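Local coordinates for protein ATP-dependent RNA helicase HrpB (Escherichia coli, PDB 6EUD) that hydrolyses ATP to ADP and phosphate as a DExH-box RNA helicase and binds single-stranded RNA, at residues Val106-Ile111 and Leu364-Gln369; Gln412-Leu417 and Leu423-Val428; Leu758-Arg763 and Pro791-Pro796. One frame throughout, in Å; residues are numbered along the deposited sequence.

Contact 1 of 3, residues Val106-Ile111 and Leu364-Gln369; sequences VLTRMI and LMELLQ
Glu366 reaches over to Thr108 and Arg109 where the axes of segments 106-111 and 364-369 run 19° from parallel and pass 11.7 Å apart, so long side chains rather than backbones must span the gap. From its CB, which is directed at helix 106-113, the chain sets CG beside the backbone N and bends at chi2 (-71°). CG comes within 4.2 Å of Thr108 CG2, and CD lies closer to the same methyl, at 3.5 Å; Thr108 offers that methyl because it holds CG2 anti to its backbone N. At the tip, OE1 takes a hydrogen bond from Arg109 NH1 (3.1 Å) through its syn lone pair, with the donor bond bent to 137° and the oxygen tilted out of the guanidinium plane. The bond is part of a salt bridge, although the placing of OE2 beside NH2 is doubtful in the model. Arg109 leaves its helix in the other direction and doubles back, while Gln369 OE1 stands at the guanidinium edge, 3.8 Å from NH1. Leu137 of helix 133-145 packs on both Thr108 and Glu366, strand 99-102 backs helix 106-113 through Leu107 and Met110, and helix 386-398 covers the far side of helix 361-370.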
loop_
_atom_site.group_PDB
_atom_site.type_symbol
_atom_site.label_atom_id
_atom_site.label_comp_id
_atom_site.label_asym_id
_atom_site.label_seq_id
_atom_site.Cartn_x
_atom_site.Cartn_y
_atom_site.Cartn_z
ATOM N N VAL A 106 21.837 0.556 -5.590
ATOM C CA VAL A 106 23.057 -0.142 -5.997
ATOM C C VAL A 106 23.300 -1.395 -5.140
ATOM O O VAL A 106 23.644 -2.456 -5.660
ATOM C CB VAL A 106 24.294 0.786 -5.929
ATOM C CG1 VAL A 106 25.587 -0.021 -5.944
ATOM C CG2 VAL A 106 24.275 1.797 -7.071
ATOM N N LEU A 107 23.102 -1.281 -3.831
ATOM C CA LEU A 107 23.292 -2.433 -2.959
ATOM C C LEU A 107 22.390 -3.588 -3.381
ATOM O O LEU A 107 22.804 -4.755 -3.394
ATOM C CB LEU A 107 23.031 -2.054 -1.511
ATOM C CG LEU A 107 23.165 -3.185 -0.493
ATOM C CD1 LEU A 107 24.465 -3.946 -0.700
ATOM C CD2 LEU A 107 23.095 -2.644 0.939
ATOM N N THR A 108 21.162 -3.254 -3.757
ATOM C CA THR A 108 20.227 -4.262 -4.238
ATOM C C THR A 108 20.764 -4.975 -5.490
ATOM O O THR A 108 20.704 -6.195 -5.563
ATOM C CB THR A 108 18.840 -3.651 -4.541
ATOM O OG1 THR A 108 18.367 -2.939 -3.388
ATOM C CG2 THR A 108 17.828 -4.753 -4.920
ATOM N N ARG A 109 21.283 -4.217 -6.457
ATOM C CA ARG A 109 21.903 -4.793 -7.661
ATOM C C ARG A 109 23.047 -5.758 -7.350
ATOM O O ARG A 109 23.100 -6.861 -7.892
ATOM C CB ARG A 109 22.423 -3.684 -8.585
ATOM C CG ARG A 109 21.319 -2.933 -9.298
ATOM C CD ARG A 109 20.271 -3.904 -9.796
ATOM N NE ARG A 109 18.947 -3.337 -9.616
ATOM C CZ ARG A 109 17.854 -4.055 -9.410
ATOM N NH1 ARG A 109 17.920 -5.379 -9.363
ATOM N NH2 ARG A 109 16.691 -3.442 -9.245
ATOM N N MET A 110 23.947 -5.329 -6.468
ATOM C CA MET A 110 25.104 -6.120 -6.060
ATOM C C MET A 110 24.718 -7.484 -5.480
ATOM O O MET A 110 25.307 -8.510 -5.833
ATOM C CB MET A 110 25.940 -5.336 -5.040
ATOM C CG MET A 110 26.534 -4.050 -5.600
ATOM S SD MET A 110 27.395 -3.031 -4.378
ATOM C CE MET A 110 28.557 -4.208 -3.692
ATOM N N ILE A 111 23.729 -7.490 -4.595
ATOM C CA ILE A 111 23.267 -8.726 -3.971
ATOM C C ILE A 111 22.531 -9.625 -4.978
ATOM O O ILE A 111 22.624 -10.853 -4.910
ATOM C CB ILE A 111 22.350 -8.422 -2.759
ATOM C CG1 ILE A 111 23.067 -7.493 -1.775
ATOM C CG2 ILE A 111 21.946 -9.704 -2.058
ATOM C CD1 ILE A 111 22.265 -7.136 -0.561
ATOM N N LEU A 364 8.411 -6.324 -5.499
ATOM C CA LEU A 364 7.915 -7.646 -5.853
ATOM C C LEU A 364 8.787 -8.237 -6.959
ATOM O O LEU A 364 9.112 -9.423 -6.952
ATOM C CB LEU A 364 6.446 -7.561 -6.286
ATOM C CG LEU A 364 5.651 -8.841 -6.552
ATOM C CD1 LEU A 364 5.711 -9.735 -5.323
ATOM C CD2 LEU A 364 4.199 -8.513 -6.918
ATOM N N MET A 365 9.171 -7.386 -7.901
ATOM C CA MET A 365 10.061 -7.780 -8.974
ATOM C C MET A 365 11.406 -8.224 -8.394
ATOM O O MET A 365 11.946 -9.222 -8.824
ATOM C CB MET A 365 10.222 -6.623 -9.966
ATOM C CG MET A 365 11.109 -6.885 -11.162
ATOM S SD MET A 365 10.371 -8.008 -12.333
ATOM C CE MET A 365 8.961 -7.069 -12.828
ATOM N N GLU A 366 11.920 -7.513 -7.389
ATOM C CA GLU A 366 13.172 -7.907 -6.725
ATOM C C GLU A 366 13.089 -9.245 -5.998
ATOM O O GLU A 366 13.985 -10.090 -6.134
ATOM C CB GLU A 366 13.621 -6.848 -5.718
ATOM C CG GLU A 366 13.945 -5.493 -6.311
ATOM C CD GLU A 366 15.224 -5.468 -7.146
ATOM O OE1 GLU A 366 15.829 -6.535 -7.417
ATOM O OE2 GLU A 366 15.624 -4.353 -7.528
ATOM N N LEU A 367 12.038 -9.421 -5.199
ATOM C CA LEU A 367 11.835 -10.664 -4.451
ATOM C C LEU A 367 11.680 -11.871 -5.386
ATOM O O LEU A 367 12.228 -12.932 -5.109
ATOM C CB LEU A 367 10.610 -10.544 -3.537
ATOM C CG LEU A 367 10.687 -9.446 -2.467
ATOM C CD1 LEU A 367 9.416 -9.404 -1.637
ATOM C CD2 LEU A 367 11.916 -9.641 -1.578
ATOM N N LEU A 368 10.946 -11.707 -6.492
ATOM C CA LEU A 368 10.785 -12.793 -7.470
ATOM C C LEU A 368 12.124 -13.191 -8.091
ATOM O O LEU A 368 12.468 -14.378 -8.132
ATOM C CB LEU A 368 9.793 -12.395 -8.569
ATOM C CG LEU A 368 8.315 -12.323 -8.163
ATOM C CD1 LEU A 368 7.525 -11.576 -9.219
ATOM C CD2 LEU A 368 7.732 -13.714 -7.938
ATOM N N GLN A 369 12.877 -12.195 -8.558
ATOM C CA GLN A 369 14.238 -12.397 -9.066
ATOM C C GLN A 369 15.144 -12.992 -7.978
ATOM O O GLN A 369 16.039 -13.774 -8.262
ATOM C CB GLN A 369 14.825 -11.071 -9.575
ATOM C CG GLN A 369 16.208 -11.176 -10.209
ATOM C CD GLN A 369 16.849 -9.815 -10.430
ATOM O OE1 GLN A 369 16.394 -8.805 -9.889
ATOM N NE2 GLN A 369 17.905 -9.779 -11.228
#

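Contact 2 of 3, residues Gln412-Leu417 and Leu423-Val428; sequences QKMAAL and LAAMLV
Two consecutive helices, 409-417 and 421-429, pack through apolar side chains across a short connection, in the helical region that follows the second RecA-like sheet of the helicase core. Their segment axes pass within 8.6 Å at an angle of 118°, and the CA atoms of Met414 and Ala424 are 4.9 Å apart, consistent with the small side chain of Ala424 at the nearest point. Ala424 CB lies 3.6 Å from the carbonyl oxygen Met414 O and also against Met414 CB. With CG beside its backbone N (chi1 -62°), the extended Met414 chain passes across the second helix at Ala425, with SD and CE both on that residue; the sulfur is 3.8 Å from Ala425 CB. The pair comes after helices 361-370 and 386-398 and the short strands 402-403 and 406-407, as in the winged-helix domain of DEAH/RHA helicases, which probably ends near here. Asp420 OD2, in the link, accepts a hydrogen bond from Leu423 N near the start of the second helix. Val428 is central: its CG2 sits among Lys413 CB (3.7 Å), Met414 and Leu417 CD1 (4.1 Å), while CG1 rests on Lys413, whose amino group leads away to Gln410. The valine and lysine side chains cross at about a right angle. Leu417 inserts a single branch, CD1, which meets Leu427 CB and Leu427 CD1 at 3.7 Å each and also approaches Ala424 CB. Helix 466-479 closes over these residues, with Leu479 touching Leu417 and Val428, and Leu475 resting on Leu427.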
loop_
_atom_site.group_PDB
_atom_site.type_symbol
_atom_site.label_atom_id
_atom_site.label_comp_id
_atom_site.label_asym_id
_atom_site.label_seq_id
_atom_site.Cartn_x
_atom_site.Cartn_y
_atom_site.Cartn_z
ATOM N N GLN A 412 11.868 -11.915 -16.532
ATOM C CA GLN A 412 13.250 -12.110 -16.127
ATOM C C GLN A 412 14.130 -11.035 -16.749
ATOM O O GLN A 412 15.049 -10.516 -16.126
ATOM C CB GLN A 412 13.734 -13.497 -16.528
ATOM C CG GLN A 412 12.995 -14.609 -15.837
ATOM C CD GLN A 412 13.539 -15.974 -16.192
ATOM O OE1 GLN A 412 14.057 -16.188 -17.289
ATOM N NE2 GLN A 412 13.414 -16.911 -15.266
ATOM N N LYS A 413 13.841 -10.686 -17.991
ATOM C CA LYS A 413 14.589 -9.620 -18.631
ATOM C C LYS A 413 14.299 -8.298 -17.918
ATOM O O LYS A 413 15.200 -7.507 -17.682
ATOM C CB LYS A 413 14.252 -9.558 -20.122
ATOM C CG LYS A 413 14.658 -10.838 -20.861
ATOM C CD LYS A 413 14.114 -10.909 -22.284
ATOM C CE LYS A 413 14.226 -12.337 -22.811
ATOM N NZ LYS A 413 13.480 -12.580 -24.080
ATOM N N MET A 414 13.050 -8.083 -17.522
ATOM C CA MET A 414 12.703 -6.844 -16.829
ATOM C C MET A 414 13.474 -6.743 -15.525
ATOM O O MET A 414 13.961 -5.665 -15.166
ATOM C CB MET A 414 11.206 -6.763 -16.556
ATOM C CG MET A 414 10.376 -6.752 -17.794
ATOM S SD MET A 414 8.617 -6.823 -17.419
ATOM C CE MET A 414 7.988 -7.319 -19.028
ATOM N N ALA A 415 13.593 -7.873 -14.831
ATOM C CA ALA A 415 14.295 -7.920 -13.554
ATOM C C ALA A 415 15.785 -7.663 -13.731
ATOM O O ALA A 415 16.414 -7.054 -12.878
ATOM C CB ALA A 415 14.065 -9.259 -12.871
ATOM N N ALA A 416 16.347 -8.132 -14.836
ATOM C CA ALA A 416 17.756 -7.887 -15.117
ATOM C C ALA A 416 18.045 -6.382 -15.251
ATOM O O ALA A 416 19.056 -5.904 -14.750
ATOM C CB ALA A 416 18.185 -8.635 -16.381
ATOM N N LEU A 417 17.154 -5.639 -15.914
ATOM C CA LEU A 417 17.350 -4.201 -16.097
ATOM C C LEU A 417 17.402 -3.461 -14.768
ATOM O O LEU A 417 18.114 -2.463 -14.632
ATOM C CB LEU A 417 16.247 -3.591 -16.965
ATOM C CG LEU A 417 16.116 -4.045 -18.408
ATOM C CD1 LEU A 417 15.084 -3.184 -19.081
ATOM C CD2 LEU A 417 17.444 -3.970 -19.135
ATOM N N LEU A 423 8.788 0.809 -16.704
ATOM C CA LEU A 423 9.796 1.237 -17.662
ATOM C C LEU A 423 10.616 0.048 -18.209
ATOM O O LEU A 423 10.956 0.003 -19.394
ATOM C CB LEU A 423 10.718 2.276 -17.021
ATOM C CG LEU A 423 10.074 3.609 -16.563
ATOM C CD1 LEU A 423 11.140 4.641 -16.146
ATOM C CD2 LEU A 423 9.113 4.197 -17.617
ATOM N N ALA A 424 10.924 -0.910 -17.343
ATOM C CA ALA A 424 11.632 -2.122 -17.745
ATOM C C ALA A 424 10.811 -2.914 -18.756
ATOM O O ALA A 424 11.359 -3.429 -19.727
ATOM C CB ALA A 424 11.948 -2.992 -16.534
ATOM N N ALA A 425 9.504 -3.013 -18.501
ATOM C CA ALA A 425 8.562 -3.692 -19.379
ATOM C C ALA A 425 8.578 -3.053 -20.770
ATOM O O ALA A 425 8.605 -3.745 -21.795
ATOM C CB ALA A 425 7.156 -3.642 -18.783
ATOM N N MET A 426 8.578 -1.726 -20.797
ATOM C CA MET A 426 8.621 -0.994 -22.049
ATOM C C MET A 426 9.882 -1.343 -22.847
ATOM O O MET A 426 9.810 -1.657 -24.029
ATOM C CB MET A 426 8.544 0.504 -21.774
ATOM C CG MET A 426 8.437 1.390 -23.007
ATOM S SD MET A 426 8.209 3.113 -22.475
ATOM C CE MET A 426 9.701 3.316 -21.490
ATOM N N LEU A 427 11.029 -1.310 -22.185
ATOM C CA LEU A 427 12.296 -1.590 -22.828
ATOM C C LEU A 427 12.342 -2.994 -23.435
ATOM O O LEU A 427 12.744 -3.166 -24.588
ATOM C CB LEU A 427 13.435 -1.405 -21.826
ATOM C CG LEU A 427 13.793 0.064 -21.615
ATOM C CD1 LEU A 427 14.566 0.255 -20.314
ATOM C CD2 LEU A 427 14.585 0.585 -22.813
ATOM N N VAL A 428 11.907 -3.976 -22.646
ATOM C CA VAL A 428 11.951 -5.386 -23.011
ATOM C C VAL A 428 10.926 -5.701 -24.112
ATOM O O VAL A 428 11.077 -6.655 -24.854
ATOM C CB VAL A 428 11.731 -6.280 -21.726
ATOM C CG1 VAL A 428 11.530 -7.733 -22.049
ATOM C CG2 VAL A 428 12.921 -6.174 -20.795
#

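Contact 3 of 3, residues Leu758-Arg763 and Pro791-Pro796; sequences LSPAQR and PKHVWP
The tight turn of a beta hairpin in the C-terminal region, joining strands 751-758 and 764-768, puts Pro760 against His793 and Trp795 of the segment that follows helix 779-789. The hairpin closes with a type I turn from Ser759 to Gln762, and Gln762 has a positive phi (69°) as in a G1 beta bulge; Gln762 N bonds to Ser759 O, and Ser759 N to Arg763 O, both at 2.7 Å. Ser759 adds an ST turn, its OG accepting from Ala761 N at 3.3 Å, and this hydroxyl oxygen also lies over the face of the Arg763 guanidinium. Thus braced, the Pro760 ring meets two aromatic rings in different ways. Its CG sits over one face of His793 in a CH-pi contact, 4.2 Å from the ring centroid and 16° off the normal. Its CD instead meets the rim of the indole, 3.6 Å from Trp795 CH2, with CG near the plane of that ring as well. The two aromatic residues also touch each other: His793 CB lies over the indole face, while Trp795 NE1 is tied to Tyr790 O and Met786 of helix 779-789 packs on both Pro760 and Trp795. With Pro760 replaced by alanine, CG and CD are gone, and the imidazole face and indole rim would probably lose their aliphatic partner. No hydrogen bond crosses between the two segments, so the join rests on dispersion, the CH-pi contact and the fit of the rings.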
loop_
_atom_site.group_PDB
_atom_site.type_symbol
_atom_site.label_atom_id
_atom_site.label_comp_id
_atom_site.label_asym_id
_atom_site.label_seq_id
_atom_site.Cartn_x
_atom_site.Cartn_y
_atom_site.Cartn_z
ATOM N N LEU A 758 -47.753 -23.037 19.256
ATOM C CA LEU A 758 -49.070 -22.585 18.845
ATOM C C LEU A 758 -50.157 -23.429 19.487
ATOM O O LEU A 758 -49.899 -24.532 19.966
ATOM C CB LEU A 758 -49.186 -22.636 17.320
ATOM C CG LEU A 758 -48.007 -22.057 16.526
ATOM C CD1 LEU A 758 -48.066 -22.525 15.077
ATOM C CD2 LEU A 758 -47.951 -20.532 16.566
ATOM N N SER A 759 -51.366 -22.888 19.503
ATOM C CA SER A 759 -52.566 -23.615 19.904
ATOM C C SER A 759 -53.118 -24.469 18.744
ATOM O O SER A 759 -52.645 -24.345 17.616
ATOM C CB SER A 759 -53.605 -22.603 20.375
ATOM O OG SER A 759 -54.146 -21.924 19.253
ATOM N N PRO A 760 -54.127 -25.328 19.008
ATOM C CA PRO A 760 -54.787 -26.063 17.921
ATOM C C PRO A 760 -55.237 -25.198 16.768
ATOM O O PRO A 760 -55.308 -25.677 15.642
ATOM C CB PRO A 760 -56.008 -26.660 18.610
ATOM C CG PRO A 760 -55.538 -26.923 19.985
ATOM C CD PRO A 760 -54.633 -25.770 20.321
ATOM N N ALA A 761 -55.541 -23.938 17.064
ATOM C CA ALA A 761 -55.998 -22.987 16.060
ATOM C C ALA A 761 -54.822 -22.165 15.512
ATOM O O ALA A 761 -55.055 -21.143 14.867
ATOM C CB ALA A 761 -57.076 -22.071 16.623
ATOM N N GLN A 762 -53.585 -22.620 15.762
ATOM C CA GLN A 762 -52.407 -22.125 15.052
ATOM C C GLN A 762 -52.128 -20.689 15.455
ATOM O O GLN A 762 -51.438 -19.945 14.764
ATOM C CB GLN A 762 -52.630 -22.357 13.550
ATOM C CG GLN A 762 -52.115 -23.730 13.092
ATOM C CD GLN A 762 -50.812 -23.616 12.261
ATOM O OE1 GLN A 762 -49.748 -24.238 12.583
ATOM N NE2 GLN A 762 -51.015 -23.077 11.025
ATOM N N ARG A 763 -52.567 -20.421 16.684
ATOM C CA ARG A 763 -52.421 -19.184 17.450
ATOM C C ARG A 763 -51.231 -19.310 18.424
ATOM O O ARG A 763 -51.202 -20.236 19.237
ATOM C CB ARG A 763 -53.722 -18.911 18.227
ATOM C CG ARG A 763 -53.764 -17.657 19.094
ATOM C CD ARG A 763 -55.103 -17.569 19.855
ATOM N NE ARG A 763 -55.297 -18.617 20.877
ATOM C CZ ARG A 763 -56.116 -19.673 20.776
ATOM N NH1 ARG A 763 -56.214 -20.540 21.780
ATOM N NH2 ARG A 763 -56.849 -19.869 19.689
ATOM N N PRO A 791 -61.262 -27.796 25.684
ATOM C CA PRO A 791 -61.392 -28.851 26.695
ATOM C C PRO A 791 -61.462 -30.244 26.071
ATOM O O PRO A 791 -61.409 -31.245 26.791
ATOM C CB PRO A 791 -62.709 -28.500 27.402
ATOM C CG PRO A 791 -63.515 -27.806 26.350
ATOM C CD PRO A 791 -62.517 -27.045 25.498
ATOM N N LYS A 792 -61.577 -30.296 24.745
ATOM C CA LYS A 792 -61.685 -31.559 24.028
ATOM C C LYS A 792 -60.311 -32.188 23.780
ATOM O O LYS A 792 -60.220 -33.335 23.343
ATOM C CB LYS A 792 -62.429 -31.349 22.706
ATOM C CG LYS A 792 -63.783 -30.690 22.888
ATOM C CD LYS A 792 -64.687 -30.883 21.689
ATOM C CE LYS A 792 -66.085 -30.379 22.003
ATOM N NZ LYS A 792 -67.045 -30.673 20.906
ATOM N N HIS A 793 -59.247 -31.441 24.069
ATOM C CA HIS A 793 -57.891 -31.971 23.966
ATOM C C HIS A 793 -57.334 -32.381 25.324
ATOM O O HIS A 793 -57.714 -31.823 26.353
ATOM C CB HIS A 793 -56.944 -30.946 23.334
ATOM C CG HIS A 793 -57.147 -30.758 21.867
ATOM N ND1 HIS A 793 -58.143 -29.959 21.351
ATOM C CD2 HIS A 793 -56.488 -31.275 20.804
ATOM C CE1 HIS A 793 -58.088 -29.988 20.032
ATOM N NE2 HIS A 793 -57.093 -30.778 19.675
ATOM N N VAL A 794 -56.420 -33.347 25.320
ATOM C CA VAL A 794 -55.683 -33.682 26.527
ATOM C C VAL A 794 -54.481 -32.738 26.681
ATOM O O VAL A 794 -53.593 -32.701 25.828
ATOM C CB VAL A 794 -55.191 -35.150 26.519
ATOM C CG1 VAL A 794 -54.469 -35.476 27.820
ATOM C CG2 VAL A 794 -56.344 -36.104 26.290
ATOM N N TRP A 795 -54.476 -31.966 27.763
ATOM C CA TRP A 795 -53.356 -31.104 28.116
ATOM C C TRP A 795 -52.717 -31.605 29.403
ATOM O O TRP A 795 -53.104 -31.190 30.496
ATOM C CB TRP A 795 -53.823 -29.659 28.270
ATOM C CG TRP A 795 -54.620 -29.198 27.096
ATOM C CD1 TRP A 795 -55.980 -29.144 26.999
ATOM C CD2 TRP A 795 -54.109 -28.753 25.830
ATOM N NE1 TRP A 795 -56.349 -28.675 25.759
ATOM C CE2 TRP A 795 -55.217 -28.431 25.021
ATOM C CE3 TRP A 795 -52.823 -28.587 25.307
ATOM C CZ2 TRP A 795 -55.077 -27.952 23.716
ATOM C CZ3 TRP A 795 -52.690 -28.109 24.012
ATOM C CH2 TRP A 795 -53.811 -27.807 23.231
ATOM N N PRO A 796 -51.727 -32.499 29.277
ATOM C CA PRO A 796 -51.131 -33.257 30.388
ATOM C C PRO A 796 -50.275 -32.423 31.343
ATOM O O PRO A 796 -49.637 -31.449 30.932
ATOM C CB PRO A 796 -50.263 -34.287 29.671
ATOM C CG PRO A 796 -49.862 -33.596 28.410
ATOM C CD PRO A 796 -51.048 -32.768 27.999
#

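Contacts 1, 2 and 3 follow one another in series along the chain, each closing before the next opens. The first two are neighbours, contact 1 joining the two helicase parts and contact 2 in the helical region that follows; their centres are about 13 Å apart, and they touch: Met365 SD packs 3.9 Å from Ala415 CB, and Gln369 also lies by Ala415. Helix 361-370 therefore links helix 106-113, of the ATP-binding part, to the helical region containing 409-417 and 421-429. Contact 3 stands on the opposite side of the chain's centre, about 80 Å from contact 1 and about 82 Å from contact 2 between centres. The C-terminal part thus packs by itself, far from the ATP-binding and helical regions.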